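Hydrogenase maturation protease HycI (Thermococcus kodakarensis KOD1, PDB 5ZBY) is a maturation protease of [NiFe] hydrogenase, probably an endopeptidase of the A31 family that trims the C-terminus of the hydrogenase large subunit. Local coordinates at residues 8-19 / 65-74; 87-95 / 105-113. One frame throughout, in Å; residues are numbered along the deposited sequence.

Contact 1 of 2, residues 8-19 / 65-74; sequences FSGKTRIVICGI and FKPDLVVFVD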
loop_
_atom_site.group_PDB
_atom_site.type_symbol
_atom_site.label_atom_id
_atom_site.label_comp_id
_atom_site.label_asym_id
_atom_site.label_seq_id
_atom_site.Cartn_x
_atom_site.Cartn_y
_atom_site.Cartn_z
ATOM N N PHE A 8 12.722 1.875 3.156
ATOM C CA PHE A 8 12.567 1.455 4.561
ATOM C C PHE A 8 13.724 1.881 5.452
ATOM O O PHE A 8 13.609 1.867 6.669
ATOM C CB PHE A 8 12.390 -0.054 4.643
ATOM C CG PHE A 8 11.037 -0.491 4.206
ATOM C CD1 PHE A 8 10.014 -0.562 5.113
ATOM C CD2 PHE A 8 10.769 -0.747 2.879
ATOM C CE1 PHE A 8 8.725 -0.918 4.710
ATOM C CE2 PHE A 8 9.486 -1.113 2.484
ATOM C CZ PHE A 8 8.481 -1.199 3.427
ATOM N N SER A 9 14.806 2.296 4.823
ATOM C CA SER A 9 16.058 2.566 5.531
ATOM C C SER A 9 15.955 3.700 6.540
ATOM O O SER A 9 15.443 4.784 6.253
ATOM C CB SER A 9 17.155 2.864 4.514
ATOM O OG SER A 9 18.200 3.557 5.141
ATOM N N GLY A 10 16.447 3.440 7.743
ATOM C CA GLY A 10 16.376 4.420 8.782
ATOM C C GLY A 10 15.055 4.508 9.490
ATOM O O GLY A 10 14.896 5.293 10.408
ATOM N N LYS A 11 14.067 3.740 9.037
ATOM C CA LYS A 11 12.742 3.860 9.595
ATOM C C LYS A 11 12.461 2.771 10.590
ATOM O O LYS A 11 12.504 1.582 10.255
ATOM C CB LYS A 11 11.708 3.805 8.467
ATOM C CG LYS A 11 11.934 4.825 7.406
ATOM C CD LYS A 11 11.728 6.196 7.930
ATOM C CE LYS A 11 11.832 7.199 6.814
ATOM N NZ LYS A 11 13.201 7.265 6.247
ATOM N N THR A 12 12.191 3.155 11.841
ATOM C CA THR A 12 11.961 2.130 12.859
ATOM C C THR A 12 10.512 1.675 12.969
ATOM O O THR A 12 10.232 0.478 12.915
ATOM C CB THR A 12 12.407 2.610 14.220
ATOM O OG1 THR A 12 13.804 2.898 14.137
ATOM C CG2 THR A 12 12.137 1.519 15.282
ATOM N N ARG A 13 9.601 2.629 13.137
ATOM C CA ARG A 13 8.210 2.258 13.324
ATOM C C ARG A 13 7.511 2.386 11.957
ATOM O O ARG A 13 7.466 3.473 11.389
ATOM C CB ARG A 13 7.525 3.127 14.379
ATOM C CG ARG A 13 8.141 3.003 15.821
ATOM C CD ARG A 13 7.261 3.786 16.771
ATOM N NE ARG A 13 5.942 3.249 16.945
ATOM C CZ ARG A 13 5.673 2.177 17.662
ATOM N NH1 ARG A 13 6.656 1.527 18.322
ATOM N NH2 ARG A 13 4.416 1.783 17.777
ATOM N N ILE A 14 6.892 1.296 11.507
ATOM C CA ILE A 14 6.374 1.239 10.133
ATOM C C ILE A 14 4.925 0.813 10.179
ATOM O O ILE A 14 4.571 -0.134 10.924
ATOM C CB ILE A 14 7.190 0.272 9.327
ATOM C CG1 ILE A 14 8.629 0.796 9.254
ATOM C CG2 ILE A 14 6.654 0.185 7.857
ATOM C CD1 ILE A 14 9.576 -0.134 8.698
ATOM N N VAL A 15 4.071 1.496 9.413
ATOM C CA VAL A 15 2.715 1.020 9.245
ATOM C C VAL A 15 2.589 0.665 7.780
ATOM O O VAL A 15 2.973 1.470 6.927
ATOM C CB VAL A 15 1.662 2.075 9.678
ATOM C CG1 VAL A 15 0.231 1.511 9.511
ATOM C CG2 VAL A 15 1.885 2.530 11.155
ATOM N N ILE A 16 2.118 -0.550 7.487
ATOM C CA ILE A 16 1.855 -0.926 6.108
ATOM C C ILE A 16 0.351 -1.119 5.950
ATOM O O ILE A 16 -0.259 -1.839 6.729
ATOM C CB ILE A 16 2.611 -2.191 5.728
ATOM C CG1 ILE A 16 4.124 -1.914 5.895
ATOM C CG2 ILE A 16 2.341 -2.547 4.247
ATOM C CD1 ILE A 16 4.947 -3.133 5.821
ATOM N N CYS A 17 -0.221 -0.410 4.986
ATOM C CA CYS A 17 -1.670 -0.307 4.794
ATOM C C CYS A 17 -2.045 -0.870 3.457
ATOM O O CYS A 17 -1.723 -0.240 2.446
ATOM C CB CYS A 17 -2.101 1.155 4.811
ATOM S SG CYS A 17 -1.996 1.856 6.454
ATOM N N GLY A 18 -2.724 -2.017 3.422
ATOM C CA GLY A 18 -3.174 -2.565 2.146
ATOM C C GLY A 18 -4.526 -1.997 1.765
ATOM O O GLY A 18 -5.447 -1.958 2.557
ATOM N N ILE A 19 -4.656 -1.548 0.527
ATOM C CA ILE A 19 -5.867 -0.954 0.017
ATOM C C ILE A 19 -6.361 -1.843 -1.088
ATOM O O ILE A 19 -5.589 -2.280 -1.935
ATOM C CB ILE A 19 -5.618 0.493 -0.561
ATOM C CG1 ILE A 19 -5.080 1.397 0.566
ATOM C CG2 ILE A 19 -6.913 1.121 -1.098
ATOM C CD1 ILE A 19 -4.603 2.727 -0.001
ATOM N N PHE A 65 0.023 4.906 16.312
ATOM C CA PHE A 65 1.167 4.017 16.272
ATOM C C PHE A 65 2.493 4.771 16.215
ATOM O O PHE A 65 3.516 4.186 16.332
ATOM C CB PHE A 65 1.072 3.045 15.103
ATOM C CG PHE A 65 1.942 1.829 15.216
ATOM C CD1 PHE A 65 1.629 0.804 16.056
ATOM C CD2 PHE A 65 3.068 1.707 14.437
ATOM C CE1 PHE A 65 2.416 -0.304 16.135
ATOM C CE2 PHE A 65 3.850 0.606 14.499
ATOM C CZ PHE A 65 3.527 -0.403 15.351
ATOM N N LYS A 66 2.431 6.072 16.030
ATOM C CA LYS A 66 3.625 6.885 15.920
ATOM C C LYS A 66 4.619 6.431 14.868
ATOM O O LYS A 66 5.717 6.092 15.185
ATOM C CB LYS A 66 4.307 7.077 17.270
ATOM C CG LYS A 66 3.540 7.992 18.181
ATOM C CD LYS A 66 4.205 8.127 19.529
ATOM C CE LYS A 66 4.888 9.460 19.710
ATOM N NZ LYS A 66 6.312 9.406 19.303
ATOM N N PRO A 67 4.185 6.373 13.610
ATOM C CA PRO A 67 5.063 5.832 12.594
ATOM C C PRO A 67 6.193 6.790 12.194
ATOM O O PRO A 67 6.028 8.010 12.272
ATOM C CB PRO A 67 4.094 5.623 11.373
ATOM C CG PRO A 67 3.082 6.717 11.592
ATOM C CD PRO A 67 2.878 6.785 13.098
ATOM N N ASP A 68 7.263 6.176 11.703
ATOM C CA ASP A 68 8.354 6.840 11.012
ATOM C C ASP A 68 8.066 6.789 9.517
ATOM O O ASP A 68 8.451 7.705 8.786
ATOM C CB ASP A 68 9.677 6.159 11.313
ATOM C CG ASP A 68 10.052 6.261 12.803
ATOM O OD1 ASP A 68 9.930 7.378 13.342
ATOM O OD2 ASP A 68 10.376 5.221 13.384
ATOM N N LEU A 69 7.395 5.707 9.088
ATOM C CA LEU A 69 7.059 5.477 7.662
ATOM C C LEU A 69 5.687 4.841 7.594
ATOM O O LEU A 69 5.405 3.893 8.337
ATOM C CB LEU A 69 8.063 4.545 7.001
ATOM C CG LEU A 69 7.780 4.137 5.535
ATOM C CD1 LEU A 69 7.859 5.355 4.628
ATOM C CD2 LEU A 69 8.723 3.054 5.070
ATOM N N VAL A 70 4.860 5.327 6.664
ATOM C CA VAL A 70 3.585 4.693 6.344
ATOM C C VAL A 70 3.655 4.298 4.879
ATOM O O VAL A 70 4.016 5.132 4.042
ATOM C CB VAL A 70 2.395 5.635 6.602
ATOM C CG1 VAL A 70 1.082 4.904 6.209
ATOM C CG2 VAL A 70 2.374 6.056 8.114
ATOM N N VAL A 71 3.380 3.031 4.593
ATOM C CA VAL A 71 3.424 2.489 3.208
ATOM C C VAL A 71 2.035 2.052 2.809
ATOM O O VAL A 71 1.519 1.112 3.416
ATOM C CB VAL A 71 4.348 1.288 3.143
ATOM C CG1 VAL A 71 4.447 0.722 1.748
ATOM C CG2 VAL A 71 5.756 1.676 3.664
ATOM N N PHE A 72 1.441 2.718 1.822
ATOM C CA PHE A 72 0.166 2.291 1.244
ATOM C C PHE A 72 0.469 1.359 0.113
ATOM O O PHE A 72 1.428 1.582 -0.613
ATOM C CB PHE A 72 -0.635 3.501 0.752
ATOM C CG PHE A 72 -1.161 4.332 1.888
ATOM C CD1 PHE A 72 -0.566 5.527 2.235
ATOM C CD2 PHE A 72 -2.230 3.869 2.646
ATOM C CE1 PHE A 72 -1.054 6.285 3.336
ATOM C CE2 PHE A 72 -2.693 4.620 3.755
ATOM C CZ PHE A 72 -2.133 5.819 4.067
ATOM N N VAL A 73 -0.292 0.281 -0.017
ATOM C CA VAL A 73 -0.044 -0.685 -1.095
ATOM C C VAL A 73 -1.377 -0.852 -1.840
ATOM O O VAL A 73 -2.400 -1.122 -1.216
ATOM C CB VAL A 73 0.432 -2.040 -0.565
ATOM C CG1 VAL A 73 0.669 -3.029 -1.700
ATOM C CG2 VAL A 73 1.702 -1.904 0.344
ATOM N N ASP A 74 -1.402 -0.623 -3.151
ATOM C CA ASP A 74 -2.688 -0.619 -3.887
ATOM C C ASP A 74 -2.429 -1.066 -5.356
ATOM O O ASP A 74 -1.331 -0.941 -5.881
ATOM C CB ASP A 74 -3.309 0.799 -3.864
ATOM C CG ASP A 74 -4.792 0.828 -4.259
ATOM O OD1 ASP A 74 -5.419 -0.251 -4.326
ATOM O OD2 ASP A 74 -5.317 1.934 -4.435
#
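Arg13 clasps Phe65, where the chain leaves helix 59-64 for strand 69-75. Its NE and NH2 both donate to Phe65 O, NE at 2.7 Å and almost in line with the carbonyl, the acceptor in the guanidinium plane. The same group sits over one face of the Phe65 ring as a cation-pi contact, Arg13 CZ 4.0 Å from the ring centroid, the two planes inclined by 41°. The bend of the arginine chain at chi3 (66°) turns the guanidinium back over that ring. Asp68 holds the arginine's backbone: its OD2 takes Arg13 N in a nearly straight 2.7 Å bond, met on the anti side and somewhat out of the carboxylate plane, and a weak one from Thr12 N. Arg13 O accepts from both Asp68 N and Leu69 N, which starts the strand pairing.

From there five backbone bonds alternate between the strands, ending with Ile19 N to Val73 O at 2.9 Å. On the face of Ile14, Leu69, Ile16 and Val71, Ile14 and Ile16 touch helix 138-156; Leu69 CD2 lies over the Phe8 ring as a CH-pi contact, 4.2 Å from its centroid. On the face of Val15, Val70, Cys17 and Phe72, Cys17 CB packs 3.5 Å from Phe72 CD2, and its sulfur meets the ring obliquely.

Strand 46-50 flanks 14-18 and strand 119-125 flanks 69-75, while Asp74 OD1 hydrogen-bonds a HEPES molecule, probably from the crystallisation liquor. Neighbouring parallel strands within a sheet helix-covered on both faces form the core of an alpha/beta sandwich, here of a hydrogenase maturation protease.

Contact 2 of 2, residues 87-95 / 105-113; sequences IADPLKTLG and LRIVASYIK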
loop_
_atom_site.group_PDB
_atom_site.type_symbol
_atom_site.label_atom_id
_atom_site.label_comp_id
_atom_site.label_asym_id
_atom_site.label_seq_id
_atom_site.Cartn_x
_atom_site.Cartn_y
_atom_site.Cartn_z
ATOM N N ILE A 87 6.665 3.019 -7.427
ATOM C CA ILE A 87 6.836 3.567 -6.079
ATOM C C ILE A 87 6.632 5.047 -6.213
ATOM O O ILE A 87 7.311 5.704 -6.989
ATOM C CB ILE A 87 8.203 3.246 -5.473
ATOM C CG1 ILE A 87 8.371 1.728 -5.376
ATOM C CG2 ILE A 87 8.305 3.928 -4.099
ATOM C CD1 ILE A 87 9.648 1.270 -4.678
ATOM N N ALA A 88 5.644 5.587 -5.515
ATOM C CA ALA A 88 5.279 6.980 -5.713
ATOM C C ALA A 88 5.108 7.711 -4.410
ATOM O O ALA A 88 4.960 7.082 -3.362
ATOM C CB ALA A 88 3.991 7.089 -6.529
ATOM N N ASP A 89 5.111 9.038 -4.502
ATOM C CA ASP A 89 4.875 9.959 -3.384
ATOM C C ASP A 89 3.423 10.398 -3.411
ATOM O O ASP A 89 2.994 11.211 -4.256
ATOM C CB ASP A 89 5.819 11.160 -3.480
ATOM C CG ASP A 89 5.569 12.215 -2.405
ATOM O OD1 ASP A 89 4.730 12.000 -1.502
ATOM O OD2 ASP A 89 6.230 13.282 -2.463
ATOM N N PRO A 90 2.610 9.845 -2.500
ATOM C CA PRO A 90 1.181 10.110 -2.608
ATOM C C PRO A 90 0.803 11.515 -2.162
ATOM O O PRO A 90 -0.335 11.898 -2.373
ATOM C CB PRO A 90 0.557 9.024 -1.697
ATOM C CG PRO A 90 1.580 8.849 -0.647
ATOM C CD PRO A 90 2.930 8.963 -1.354
ATOM N N LEU A 91 1.745 12.258 -1.578
ATOM C CA LEU A 91 1.507 13.637 -1.199
ATOM C C LEU A 91 1.471 14.558 -2.417
ATOM O O LEU A 91 0.871 15.626 -2.352
ATOM C CB LEU A 91 2.587 14.142 -0.266
ATOM C CG LEU A 91 2.704 13.410 1.086
ATOM C CD1 LEU A 91 3.996 13.780 1.773
ATOM C CD2 LEU A 91 1.538 13.857 1.893
ATOM N N LYS A 92 2.093 14.125 -3.514
ATOM C CA LYS A 92 2.284 15.030 -4.657
ATOM C C LYS A 92 0.975 15.299 -5.396
ATOM O O LYS A 92 0.226 14.365 -5.719
ATOM C CB LYS A 92 3.322 14.453 -5.612
ATOM C CG LYS A 92 4.438 15.421 -5.960
ATOM C CD LYS A 92 5.175 14.992 -7.220
ATOM C CE LYS A 92 6.441 15.797 -7.410
ATOM N NZ LYS A 92 7.325 15.198 -8.452
ATOM N N THR A 93 0.684 16.581 -5.651
ATOM C CA THR A 93 -0.481 17.009 -6.417
ATOM C C THR A 93 -0.250 16.755 -7.911
ATOM O O THR A 93 0.790 17.138 -8.451
ATOM C CB THR A 93 -0.751 18.506 -6.162
ATOM O OG1 THR A 93 -0.590 18.753 -4.745
ATOM C CG2 THR A 93 -2.119 18.816 -6.510
ATOM N N LEU A 94 -1.158 16.017 -8.555
ATOM C CA LEU A 94 -0.926 15.581 -9.934
ATOM C C LEU A 94 -1.574 16.491 -10.964
ATOM O O LEU A 94 -1.191 16.459 -12.139
ATOM C CB LEU A 94 -1.419 14.137 -10.134
ATOM C CG LEU A 94 -0.744 13.227 -9.088
ATOM C CD1 LEU A 94 -1.261 11.800 -9.211
ATOM C CD2 LEU A 94 0.777 13.274 -9.221
ATOM N N GLY A 95 -2.555 17.275 -10.525
ATOM C CA GLY A 95 -3.216 18.213 -11.426
ATOM C C GLY A 95 -4.433 17.584 -12.092
ATOM O O GLY A 95 -4.880 16.511 -11.722
ATOM N N LEU A 105 -6.171 9.631 -1.929
ATOM C CA LEU A 105 -5.156 9.180 -1.027
ATOM C C LEU A 105 -4.249 10.343 -0.653
ATOM O O LEU A 105 -3.716 10.384 0.417
ATOM C CB LEU A 105 -4.394 8.026 -1.643
ATOM C CG LEU A 105 -3.359 7.372 -0.749
ATOM C CD1 LEU A 105 -3.983 6.765 0.478
ATOM C CD2 LEU A 105 -2.511 6.347 -1.464
ATOM N N ARG A 106 -4.057 11.273 -1.564
ATOM C CA ARG A 106 -3.270 12.464 -1.220
ATOM C C ARG A 106 -3.750 13.180 0.045
ATOM O O ARG A 106 -2.944 13.657 0.859
ATOM C CB ARG A 106 -3.283 13.470 -2.394
ATOM C CG ARG A 106 -2.455 14.733 -2.122
ATOM C CD ARG A 106 -2.343 15.624 -3.415
ATOM N NE ARG A 106 -3.629 16.203 -3.743
ATOM C CZ ARG A 106 -4.040 17.425 -3.402
ATOM N NH1 ARG A 106 -3.255 18.261 -2.715
ATOM N NH2 ARG A 106 -5.252 17.816 -3.757
ATOM N N ILE A 107 -5.050 13.303 0.195
ATOM C CA ILE A 107 -5.624 13.937 1.363
ATOM C C ILE A 107 -5.378 13.135 2.630
ATOM O O ILE A 107 -4.941 13.656 3.611
ATOM C CB ILE A 107 -7.134 14.086 1.221
ATOM C CG1 ILE A 107 -7.507 14.834 -0.055
ATOM C CG2 ILE A 107 -7.716 14.762 2.434
ATOM C CD1 ILE A 107 -6.803 16.135 -0.247
ATOM N N VAL A 108 -5.609 11.837 2.539
ATOM C CA VAL A 108 -5.319 10.930 3.662
ATOM C C VAL A 108 -3.858 11.022 4.089
ATOM O O VAL A 108 -3.560 11.205 5.264
ATOM C CB VAL A 108 -5.689 9.476 3.300
ATOM C CG1 VAL A 108 -5.288 8.529 4.444
ATOM C CG2 VAL A 108 -7.184 9.381 3.019
ATOM N N ALA A 109 -2.942 10.871 3.139
ATOM C CA ALA A 109 -1.516 10.907 3.377
ATOM C C ALA A 109 -1.037 12.243 3.948
ATOM O O ALA A 109 -0.180 12.269 4.818
ATOM C CB ALA A 109 -0.757 10.579 2.033
ATOM N N SER A 110 -1.591 13.349 3.423
ATOM C CA SER A 110 -1.233 14.686 3.927
ATOM C C SER A 110 -1.667 14.867 5.389
ATOM O O SER A 110 -0.932 15.420 6.197
ATOM C CB SER A 110 -1.877 15.786 3.078
ATOM O OG SER A 110 -1.421 15.702 1.716
ATOM N N TYR A 111 -2.886 14.423 5.688
ATOM C CA TYR A 111 -3.325 14.464 7.103
ATOM C C TYR A 111 -2.420 13.631 8.014
ATOM O O TYR A 111 -1.948 14.113 9.060
ATOM C CB TYR A 111 -4.761 13.977 7.193
ATOM C CG TYR A 111 -5.276 13.912 8.606
ATOM C CD1 TYR A 111 -5.706 15.059 9.251
ATOM C CD2 TYR A 111 -5.337 12.710 9.284
ATOM C CE1 TYR A 111 -6.186 15.018 10.545
ATOM C CE2 TYR A 111 -5.817 12.658 10.604
ATOM C CZ TYR A 111 -6.246 13.818 11.215
ATOM O OH TYR A 111 -6.730 13.789 12.510
ATOM N N ILE A 112 -2.159 12.380 7.634
ATOM C CA ILE A 112 -1.268 11.541 8.449
ATOM C C ILE A 112 0.114 12.174 8.688
ATOM O O ILE A 112 0.615 12.221 9.834
ATOM C CB ILE A 112 -1.083 10.131 7.817
ATOM C CG1 ILE A 112 -2.438 9.400 7.783
ATOM C CG2 ILE A 112 0.055 9.379 8.582
ATOM C CD1 ILE A 112 -2.486 8.113 6.946
ATOM N N LYS A 113 0.712 12.741 7.641
ATOM C CA LYS A 113 2.046 13.310 7.749
ATOM C C LYS A 113 2.021 14.555 8.623
ATOM O O LYS A 113 2.944 14.793 9.426
ATOM C CB LYS A 113 2.643 13.634 6.338
ATOM C CG LYS A 113 4.056 14.115 6.498
ATOM C CD LYS A 113 4.826 14.129 5.206
ATOM C CE LYS A 113 6.280 14.386 5.523
ATOM N NZ LYS A 113 7.140 14.320 4.300
#
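Pro90 O approaches Arg106 CA to 3.2 Å, a CA-H...O contact that brings the type I turn from Asp89 to Lys92 against the first turn of helix 105-113. The turn is braced from within by an Asx turn, Asp89 OD1 accepting from Leu91 N at 3.0 Å from above the carboxylate plane.

Two side chains of the turn then press on the helix. The Pro90 ring sets CG against Ala109 CB at 4.0 Å and CB against Leu105 CD2. Leu91 reaches the helix with its branched end: CD2 lies over the Ala109-Ser110 backbone, 3.5 Å from Ser110 OG, while CD1 meets Lys113 CD at 3.5 Å, the two side chains crossing at about a right angle. That serine hydroxyl donates to Arg106 O, on the opposite face of the carbonyl plane from Ser110 N.

Arg106 runs along the turn instead of bonding to it. With CG anti to the backbone N (chi1 -179°), its CG and CD pass beside Leu91 O, CD at 3.4 Å, and a bend at chi3 lays the guanidinium beneath Thr93 CG2, which sits 3.9 Å above its centre; Ile107 CD1 lies against the opposite face, toward the rim. An alanine here would lose this aliphatic stem and flat group, and is likely to leave Thr93 without its partner and the 91-93 backbone less firmly placed.

Beneath the turn, Pro90 and Ala109 both rest on Ile120 of strand 119-125. The result is a loop leaving edge strand 85-88 and wedging against a helix that covers one face of the sheet, part of the layered alpha/beta fold.

Contact 1 pairs two inner parallel strands through backbone hydrogen bonds; contact 2, with its centre about 14 Å from that of contact 1, joins the loop after edge strand 85-88 to helix 105-116 by packing. They come in series along the chain, the first closing before the second opens, and strand 69-75 leads into 85-88. They also touch: Phe72 and Val70 pack on Ile112, and Phe72 and Ile19 on Leu105, so the helix lies directly on the strands of contact 1. Asp74 OD1 and the backbone N of Leu105 both hydrogen-bond HEPES, probably from the crystallisation liquor, so both contacts border bound buffer.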